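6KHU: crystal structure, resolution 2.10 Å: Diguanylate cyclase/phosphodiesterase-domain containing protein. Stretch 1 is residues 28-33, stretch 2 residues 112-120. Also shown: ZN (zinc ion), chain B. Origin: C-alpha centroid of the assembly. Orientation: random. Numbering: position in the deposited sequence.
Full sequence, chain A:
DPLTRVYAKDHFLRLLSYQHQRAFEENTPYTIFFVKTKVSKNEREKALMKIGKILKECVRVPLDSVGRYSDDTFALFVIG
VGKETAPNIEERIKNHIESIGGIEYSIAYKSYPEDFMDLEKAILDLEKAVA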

# COMPACT_ATOMS: atom_id res chain seq x y z
N THR A 28 0.05 -18.40 -3.63
CA THR A 28 1.00 -17.57 -2.92
C THR A 28 0.29 -16.35 -2.33
O THR A 28 -0.57 -15.76 -2.99
N PRO A 29 0.61 -15.97 -1.10
CA PRO A 29 -0.08 -14.83 -0.49
C PRO A 29 0.54 -13.52 -0.94
O PRO A 29 1.66 -13.47 -1.46
N TYR A 30 -0.23 -12.45 -0.75
CA TYR A 30 0.27 -11.09 -0.89
C TYR A 30 -0.56 -10.18 0.02
O TYR A 30 -1.63 -10.56 0.48
N THR A 31 -0.06 -8.97 0.25
CA THR A 31 -0.72 -8.05 1.16
C THR A 31 -0.83 -6.67 0.53
O THR A 31 0.11 -6.20 -0.12
N ILE A 32 -1.99 -6.04 0.72
CA ILE A 32 -2.27 -4.69 0.25
C ILE A 32 -2.26 -3.76 1.45
O ILE A 32 -2.90 -4.04 2.47
N PHE A 33 -1.54 -2.64 1.33
CA PHE A 33 -1.52 -1.61 2.36
C PHE A 33 -2.10 -0.33 1.78
O PHE A 33 -1.80 0.03 0.63
N TYR A 112 -4.07 -11.44 1.40
CA TYR A 112 -4.70 -12.52 0.66
C TYR A 112 -3.92 -13.80 0.91
O TYR A 112 -2.69 -13.78 0.89
N PRO A 113 -4.57 -14.95 1.15
CA PRO A 113 -6.02 -15.19 1.16
C PRO A 113 -6.71 -15.15 2.53
O PRO A 113 -7.93 -15.34 2.58
N GLU A 114 -5.96 -14.90 3.61
CA GLU A 114 -6.54 -15.11 4.94
C GLU A 114 -7.55 -14.02 5.30
O GLU A 114 -8.56 -14.30 5.95
N ASP A 115 -7.28 -12.78 4.90
CA ASP A 115 -8.24 -11.71 5.17
C ASP A 115 -9.34 -11.65 4.12
O ASP A 115 -10.44 -11.17 4.42
N PHE A 116 -9.07 -12.09 2.89
CA PHE A 116 -10.02 -11.89 1.80
C PHE A 116 -9.64 -12.77 0.62
O PHE A 116 -8.49 -13.20 0.49
N MSE A 117 -10.61 -12.99 -0.25
CA MSE A 117 -10.32 -13.59 -1.55
C MSE A 117 -11.04 -12.85 -2.66
O MSE A 117 -10.78 -13.07 -3.85
N ASP A 118 -11.93 -11.95 -2.25
CA ASP A 118 -12.66 -11.07 -3.16
C ASP A 118 -11.94 -9.72 -3.18
O ASP A 118 -12.01 -8.97 -2.19
N LEU A 119 -11.29 -9.39 -4.30
CA LEU A 119 -10.42 -8.21 -4.34
C LEU A 119 -11.23 -6.92 -4.24
O LEU A 119 -10.81 -5.98 -3.55
N GLU A 120 -12.36 -6.82 -4.93
CA GLU A 120 -13.13 -5.59 -4.80
C GLU A 120 -13.59 -5.38 -3.36
O GLU A 120 -13.62 -4.24 -2.90

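The two stretches meet through a single antiparallel bridge, and the side chains pack outward from it. Tyr30 and Tyr112 form a hydrogen-bonded pair: Tyr112 N donates to Tyr30 O at 2.8 Å, nearly straight, and Tyr30 N donates to Tyr112 O at 3.2 Å with a more bent geometry. Because paired residues of a bridge send their side chains to the same face of the sheet, the two tyrosines lie side by side.

Tyr30 adopts chi1 p and Tyr112 chi1 t, and the rings sit obliquely, centroids 5.4 Å apart and planes inclined by 31°. The closest approach of their side chains, 3.4 Å, is between Tyr30 CE1 and Tyr112 CB, so the ring of Tyr30 rests against the first carbon of its partner's side chain. The p rotamer carries the end of Tyr30 nearer to stretch 2, where OH lies 3.5 Å from Phe116 CZ, near the plane of the phenylalanine ring and at its edge. Tyrosine suits this buried position because its ring offers a broad apolar surface while its hydroxyl is hydrogen-bonded elsewhere in the structure. On the other side of the pair, the Tyr112 ring has Thr28 O at its edge, 4.0 Å from CD2.

Ile32 points toward stretch 2, and its m,t rotamer extends CD1 to 3.6 Å from Leu119 CD1 and 4.0 Å from Phe116 CZ. A long, branched chain without polar atoms fits this buried spot. Phe116, chi1 p, also points toward stretch 1, and its CZ touches both Tyr30 and Ile32. Leu119 leaves its backbone sideways, yet with rotamer t,p its end comes nearer, and CD1 also lies 3.8 Å from Tyr30 OH.

The prolines make a more exposed contact. Pro29 CB approaches Tyr112 O at 3.1 Å and Pro113 CD at 4.1 Å; the peptide bond before Pro113 is cis, a form that proline accommodates more readily than other residues.

Three polar side chains have partners outside this contact. Thr31 (m) points away from stretch 2, its OG1 hydrogen-bonded to a residue adjoining one of the stretches. Asp115 (m) points toward stretch 1 but stays out of contact, its carboxylate satisfied by hydrogen bonds outside both stretches. Asp118, chi1 t, occupies the N-cap position: its side chain caps a backbone N just past the stretch, a role suited to a short carboxylate. Its OD2 binds the zinc ion ZN at 1.9 Å, and the O of water 1 lies 2.3 Å from ZN.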

# COMPACT_ATOMS: atom_id res chain seq x y z
CB THR A 28 2.12 -17.09 -3.84
OG1 THR A 28 1.56 -16.27 -4.87
CG2 THR A 28 2.83 -18.28 -4.48
CB PRO A 29 0.14 -15.06 1.01
CG PRO A 29 1.50 -15.73 1.06
CD PRO A 29 1.67 -16.51 -0.23
CB TYR A 30 0.22 -10.59 -2.35
CG TYR A 30 -1.18 -10.31 -2.85
CD1 TYR A 30 -1.99 -11.34 -3.30
CD2 TYR A 30 -1.69 -9.01 -2.85
CE1 TYR A 30 -3.28 -11.10 -3.74
CE2 TYR A 30 -3.00 -8.75 -3.30
CZ TYR A 30 -3.77 -9.80 -3.75
OH TYR A 30 -5.05 -9.57 -4.19
CB THR A 31 0.03 -8.00 2.50
OG1 THR A 31 -0.01 -9.30 3.10
CG2 THR A 31 -0.62 -7.01 3.46
CB ILE A 32 -3.64 -4.61 -0.46
CG1 ILE A 32 -3.70 -5.60 -1.63
CG2 ILE A 32 -3.91 -3.19 -0.94
CD1 ILE A 32 -5.09 -5.75 -2.23
CB PHE A 33 -0.08 -1.32 2.89
CG PHE A 33 0.61 -2.51 3.51
CD1 PHE A 33 1.20 -3.48 2.72
CD2 PHE A 33 0.72 -2.62 4.89
CE1 PHE A 33 1.86 -4.55 3.28
CE2 PHE A 33 1.37 -3.71 5.46
CZ PHE A 33 1.93 -4.68 4.65
CB TYR A 112 -4.69 -12.21 -0.85
CG TYR A 112 -5.15 -13.37 -1.72
CD1 TYR A 112 -6.49 -13.56 -1.99
CD2 TYR A 112 -4.23 -14.28 -2.28
CE1 TYR A 112 -6.94 -14.61 -2.77
CE2 TYR A 112 -4.67 -15.35 -3.09
CZ TYR A 112 -6.04 -15.50 -3.32
OH TYR A 112 -6.52 -16.53 -4.09
CB PRO A 113 -6.12 -16.61 0.59
CG PRO A 113 -4.87 -17.29 1.16
CD PRO A 113 -3.80 -16.21 1.20
CB GLU A 114 -5.44 -15.18 5.99
CG GLU A 114 -4.79 -16.56 6.09
CD GLU A 114 -4.56 -17.03 7.52
OE1 GLU A 114 -3.63 -16.51 8.19
OE2 GLU A 114 -5.31 -17.93 7.98
CB ASP A 115 -7.53 -10.35 5.24
CG ASP A 115 -6.60 -10.21 6.44
OD1 ASP A 115 -6.83 -10.89 7.47
OD2 ASP A 115 -5.65 -9.41 6.35
CB PHE A 116 -10.06 -10.42 1.33
CG PHE A 116 -8.85 -10.00 0.49
CD1 PHE A 116 -7.69 -9.52 1.10
CD2 PHE A 116 -8.89 -10.06 -0.89
CE1 PHE A 116 -6.59 -9.11 0.35
CE2 PHE A 116 -7.80 -9.67 -1.67
CZ PHE A 116 -6.64 -9.19 -1.05
CB MSE A 117 -10.70 -15.05 -1.52
CG MSE A 117 -9.60 -15.85 -0.84
SE MSE A 117 -10.15 -17.67 -0.58
CE MSE A 117 -9.59 -18.34 -2.35
CB ASP A 118 -14.11 -10.97 -2.70
CG ASP A 118 -14.97 -10.04 -3.57
OD1 ASP A 118 -14.49 -8.98 -4.00
OD2 ASP A 118 -16.17 -10.36 -3.78
CB LEU A 119 -9.56 -8.22 -5.60
CG LEU A 119 -8.61 -7.01 -5.76
CD1 LEU A 119 -7.62 -6.87 -4.60
CD2 LEU A 119 -7.88 -7.06 -7.10
CB GLU A 120 -14.32 -5.57 -5.76
CG GLU A 120 -15.10 -4.26 -5.64
CD GLU A 120 -14.19 -3.02 -5.80
OE1 GLU A 120 -13.50 -2.89 -6.85
OE2 GLU A 120 -14.12 -2.18 -4.85
ZN ZN B . -17.29 -9.03 -4.65
O HOH W 1 -17.82 -7.51 -3.05